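Transcriptional regulator, HTH_3 family (Vibrio cholerae, PDB 1Y9Q) probably acts as a DNA-binding transcription factor, joining a helix-turn-helix domain to a cupin domain that holds zinc and D-methionine. Local coordinates at residues Met137-Trp145 / Asp159-Val167. Residues are numbered along the deposited sequence; the frame is centred on the assembly and turned at random.
Sequences MKVFFDEQW and DQPHGYAAV. With ZN (zinc ion), chain B; MED (D-methionine), chain C.
Gln160 turns its CG between the backbone N and the carbonyl carbon (chi1 64°), and the chain runs out extended from there, carrying the amide to the type I' turn from Phe141 to Gln144, where Asp142 meets it. Gln160 OE1 accepts from Asp142 N at 2.8 Å, the donor standing above the carbonyl plane, while Gln160 NE2 reaches Asp142 OD1 at 3.2 Å. The carboxylate and amide planes are 46° apart, and OD1 is approached from above the carboxylate plane. A water that donates to both Gln160 OE1 and Pro161 O gives the amide oxygen a further partner.

Strand 137-141, which leads into this turn, pairs antiparallel with strand 162-166. Lys138 and Ala165 bond both ways, with Lys138 N to Ala165 O at 2.7 Å; Phe140 and Gly163 do the same, Phe140 N to Gly163 O being 2.9 Å. On the face bearing Lys138, Phe140 CB lies over one face of the Trp145 ring and Lys138 CD over the opposite face, both offset toward the rim, and Trp145 CZ3 rests 3.9 Å from Ala165 CB.

On the other face Met137 and Tyr164 lie side by side, Met137 CE 3.8 Å from Tyr164 CB, and Tyr164 is also a zinc ligand together with His162. His162 NE2 and Tyr164 OH each bind zinc at 2.2 Å; His162 ND1 donates nearly straight to Gln160 O, which fixes the imidazole's rotation. Glu128, His122 and the amino and carboxylate groups of D-methionine complete the site.

In this cupin domain, strand 162-166 lies between strands 116-119 and 137-141, and 137-141 has strand 144-148 on its other side, making both inner strands of the sheet, while Met137 packs against strands 127-134 and 171-178 of the facing sheet.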
loop_
_atom_site.group_PDB
_atom_site.type_symbol
_atom_site.label_atom_id
_atom_site.label_comp_id
_atom_site.label_asym_id
_atom_site.label_seq_id
_atom_site.Cartn_x
_atom_site.Cartn_y
_atom_site.Cartn_z
HETATM N N MSE A 137 -15.874 6.556 -6.778
HETATM C CA MSE A 137 -14.754 6.035 -6.007
HETATM C C MSE A 137 -13.730 5.412 -6.946
HETATM O O MSE A 137 -13.992 5.260 -8.136
HETATM C CB MSE A 137 -15.252 4.967 -5.029
HETATM C CG MSE A 137 -15.562 3.638 -5.708
HETATM SE SE MSE A 137 -15.968 2.223 -4.473
HETATM C CE MSE A 137 -14.220 2.043 -3.645
ATOM N N LYS A 138 -12.559 5.069 -6.411
ATOM C CA LYS A 138 -11.531 4.413 -7.212
ATOM C C LYS A 138 -10.979 3.221 -6.432
ATOM O O LYS A 138 -10.941 3.238 -5.210
ATOM C CB LYS A 138 -10.411 5.390 -7.594
ATOM C CG LYS A 138 -9.822 6.197 -6.452
ATOM C CD LYS A 138 -8.707 7.110 -6.984
ATOM C CE LYS A 138 -8.055 7.932 -5.883
ATOM N NZ LYS A 138 -6.958 8.781 -6.432
ATOM N N VAL A 139 -10.589 2.174 -7.149
ATOM C CA VAL A 139 -10.070 0.967 -6.519
ATOM C C VAL A 139 -8.702 0.653 -7.097
ATOM O O VAL A 139 -8.539 0.600 -8.315
ATOM C CB VAL A 139 -11.009 -0.227 -6.786
ATOM C CG1 VAL A 139 -10.489 -1.477 -6.086
ATOM C CG2 VAL A 139 -12.415 0.101 -6.302
ATOM N N PHE A 140 -7.726 0.430 -6.229
ATOM C CA PHE A 140 -6.370 0.144 -6.687
ATOM C C PHE A 140 -6.000 -1.342 -6.687
ATOM O O PHE A 140 -6.264 -2.063 -5.724
ATOM C CB PHE A 140 -5.370 0.910 -5.815
ATOM C CG PHE A 140 -3.947 0.840 -6.307
ATOM C CD1 PHE A 140 -3.466 1.779 -7.218
ATOM C CD2 PHE A 140 -3.090 -0.157 -5.854
ATOM C CE1 PHE A 140 -2.149 1.726 -7.666
ATOM C CE2 PHE A 140 -1.766 -0.219 -6.300
ATOM C CZ PHE A 140 -1.298 0.726 -7.206
ATOM N N PHE A 141 -5.393 -1.784 -7.784
ATOM C CA PHE A 141 -4.926 -3.158 -7.951
ATOM C C PHE A 141 -4.234 -3.277 -9.308
ATOM O O PHE A 141 -4.480 -2.470 -10.204
ATOM C CB PHE A 141 -6.081 -4.172 -7.802
ATOM C CG PHE A 141 -7.107 -4.129 -8.898
ATOM C CD1 PHE A 141 -6.871 -4.754 -10.117
ATOM C CD2 PHE A 141 -8.334 -3.505 -8.692
ATOM C CE1 PHE A 141 -7.837 -4.763 -11.118
ATOM C CE2 PHE A 141 -9.312 -3.505 -9.689
ATOM C CZ PHE A 141 -9.063 -4.138 -10.904
ATOM N N ASP A 142 -3.360 -4.268 -9.449
ATOM C CA ASP A 142 -2.612 -4.453 -10.687
ATOM C C ASP A 142 -1.878 -3.165 -11.048
ATOM O O ASP A 142 -1.844 -2.761 -12.212
ATOM C CB ASP A 142 -3.537 -4.866 -11.836
ATOM C CG ASP A 142 -4.168 -6.228 -11.617
ATOM O OD1 ASP A 142 -3.576 -7.051 -10.884
ATOM O OD2 ASP A 142 -5.247 -6.485 -12.190
ATOM N N GLU A 143 -1.312 -2.526 -10.027
ATOM C CA GLU A 143 -0.533 -1.297 -10.163
ATOM C C GLU A 143 -1.298 -0.055 -10.621
ATOM O O GLU A 143 -0.686 0.938 -11.011
ATOM C CB GLU A 143 0.655 -1.515 -11.114
ATOM C CG GLU A 143 1.451 -2.805 -10.912
ATOM C CD GLU A 143 1.775 -3.104 -9.463
ATOM O OE1 GLU A 143 2.158 -2.178 -8.718
ATOM O OE2 GLU A 143 1.660 -4.281 -9.069
ATOM N N GLN A 144 -2.623 -0.081 -10.582
ATOM C CA GLN A 144 -3.345 1.107 -11.013
ATOM C C GLN A 144 -4.703 1.331 -10.380
ATOM O O GLN A 144 -5.328 0.415 -9.842
ATOM C CB GLN A 144 -3.492 1.110 -12.538
ATOM C CG GLN A 144 -4.265 -0.064 -13.095
ATOM C CD GLN A 144 -4.374 -0.015 -14.609
ATOM O OE1 GLN A 144 -5.004 0.883 -15.170
ATOM N NE2 GLN A 144 -3.753 -0.982 -15.276
ATOM N N TRP A 145 -5.149 2.581 -10.449
ATOM C CA TRP A 145 -6.444 2.965 -9.916
ATOM C C TRP A 145 -7.504 2.794 -10.991
ATOM O O TRP A 145 -7.270 3.104 -12.160
ATOM C CB TRP A 145 -6.426 4.421 -9.460
ATOM C CG TRP A 145 -5.700 4.653 -8.173
ATOM C CD1 TRP A 145 -4.440 5.163 -8.014
ATOM C CD2 TRP A 145 -6.206 4.411 -6.858
ATOM N NE1 TRP A 145 -4.136 5.259 -6.675
ATOM C CE2 TRP A 145 -5.203 4.804 -5.945
ATOM C CE3 TRP A 145 -7.411 3.898 -6.360
ATOM C CZ2 TRP A 145 -5.370 4.703 -4.558
ATOM C CZ3 TRP A 145 -7.577 3.797 -4.979
ATOM C CH2 TRP A 145 -6.561 4.198 -4.098
ATOM N N ASP A 159 -5.125 -10.607 -3.152
ATOM C CA ASP A 159 -3.892 -11.059 -2.517
ATOM C C ASP A 159 -2.724 -10.278 -3.121
ATOM O O ASP A 159 -1.711 -10.842 -3.548
ATOM C CB ASP A 159 -3.705 -12.577 -2.690
ATOM C CG ASP A 159 -3.714 -13.023 -4.147
ATOM O OD1 ASP A 159 -4.057 -12.214 -5.037
ATOM O OD2 ASP A 159 -3.386 -14.202 -4.399
ATOM N N GLN A 160 -2.902 -8.961 -3.157
ATOM C CA GLN A 160 -1.908 -8.031 -3.679
ATOM C C GLN A 160 -2.212 -6.681 -3.057
ATOM O O GLN A 160 -3.310 -6.470 -2.532
ATOM C CB GLN A 160 -2.028 -7.907 -5.201
ATOM C CG GLN A 160 -3.351 -7.297 -5.666
ATOM C CD GLN A 160 -3.374 -7.032 -7.158
ATOM O OE1 GLN A 160 -2.515 -6.323 -7.680
ATOM N NE2 GLN A 160 -4.358 -7.600 -7.853
ATOM N N PRO A 161 -1.245 -5.750 -3.090
ATOM C CA PRO A 161 -1.522 -4.438 -2.507
ATOM C C PRO A 161 -2.723 -3.865 -3.243
ATOM O O PRO A 161 -2.783 -3.912 -4.474
ATOM C CB PRO A 161 -0.240 -3.654 -2.800
ATOM C CG PRO A 161 0.812 -4.721 -2.756
ATOM C CD PRO A 161 0.155 -5.839 -3.540
ATOM N N HIS A 162 -3.694 -3.362 -2.495
ATOM C CA HIS A 162 -4.879 -2.777 -3.111
ATOM C C HIS A 162 -5.385 -1.637 -2.256
ATOM O O HIS A 162 -4.798 -1.322 -1.224
ATOM C CB HIS A 162 -5.986 -3.833 -3.328
ATOM C CG HIS A 162 -6.484 -4.488 -2.075
ATOM N ND1 HIS A 162 -5.742 -5.405 -1.363
ATOM C CD2 HIS A 162 -7.678 -4.397 -1.435
ATOM C CE1 HIS A 162 -6.454 -5.851 -0.341
ATOM N NE2 HIS A 162 -7.633 -5.253 -0.364
ATOM N N GLY A 163 -6.464 -0.999 -2.692
ATOM C CA GLY A 163 -6.989 0.108 -1.917
ATOM C C GLY A 163 -8.303 0.633 -2.446
ATOM O O GLY A 163 -8.743 0.249 -3.529
ATOM N N TYR A 164 -8.925 1.515 -1.670
ATOM C CA TYR A 164 -10.205 2.110 -2.034
ATOM C C TYR A 164 -10.151 3.592 -1.711
ATOM O O TYR A 164 -9.571 3.984 -0.704
ATOM C CB TYR A 164 -11.333 1.480 -1.223
ATOM C CG TYR A 164 -11.149 0.006 -0.972
ATOM C CD1 TYR A 164 -10.266 -0.450 0.008
ATOM C CD2 TYR A 164 -11.837 -0.937 -1.731
ATOM C CE1 TYR A 164 -10.075 -1.809 0.227
ATOM C CE2 TYR A 164 -11.652 -2.300 -1.520
ATOM C CZ TYR A 164 -10.770 -2.725 -0.542
ATOM O OH TYR A 164 -10.583 -4.067 -0.344
ATOM N N ALA A 165 -10.761 4.412 -2.559
ATOM C CA ALA A 165 -10.769 5.846 -2.319
ATOM C C ALA A 165 -12.049 6.496 -2.825
ATOM O O ALA A 165 -12.522 6.198 -3.922
ATOM C CB ALA A 165 -9.560 6.494 -2.986
ATOM N N ALA A 166 -12.609 7.377 -2.010
ATOM C CA ALA A 166 -13.814 8.097 -2.393
ATOM C C ALA A 166 -13.328 9.315 -3.169
ATOM O O ALA A 166 -12.474 10.058 -2.680
ATOM C CB ALA A 166 -14.579 8.529 -1.155
ATOM N N VAL A 167 -13.836 9.505 -4.384
ATOM C CA VAL A 167 -13.432 10.650 -5.188
ATOM C C VAL A 167 -14.365 11.806 -4.839
ATOM O O VAL A 167 -13.934 12.958 -4.736
ATOM C CB VAL A 167 -13.493 10.339 -6.691
ATOM C CG1 VAL A 167 -12.871 11.481 -7.477
ATOM C CG2 VAL A 167 -12.745 9.042 -6.977
HETATM ZN ZN ZN B . -9.521 -5.648 0.772
HETATM N N MED C . -11.372 -5.847 1.985
HETATM C CA MED C . -11.351 -4.847 3.092
HETATM C C MED C . -10.022 -4.081 3.112
HETATM O O MED C . -9.112 -4.295 2.298
HETATM C CB MED C . -12.555 -3.890 2.928
HETATM C CG MED C . -12.787 -2.785 3.938
HETATM S SD MED C . -13.242 -3.623 5.486
HETATM C CE MED C . -14.748 -4.393 5.084
HETATM O OXT MED C . -9.835 -3.220 3.971
HETATM O O HOH W 1 -1.106 -3.736 -6.901
#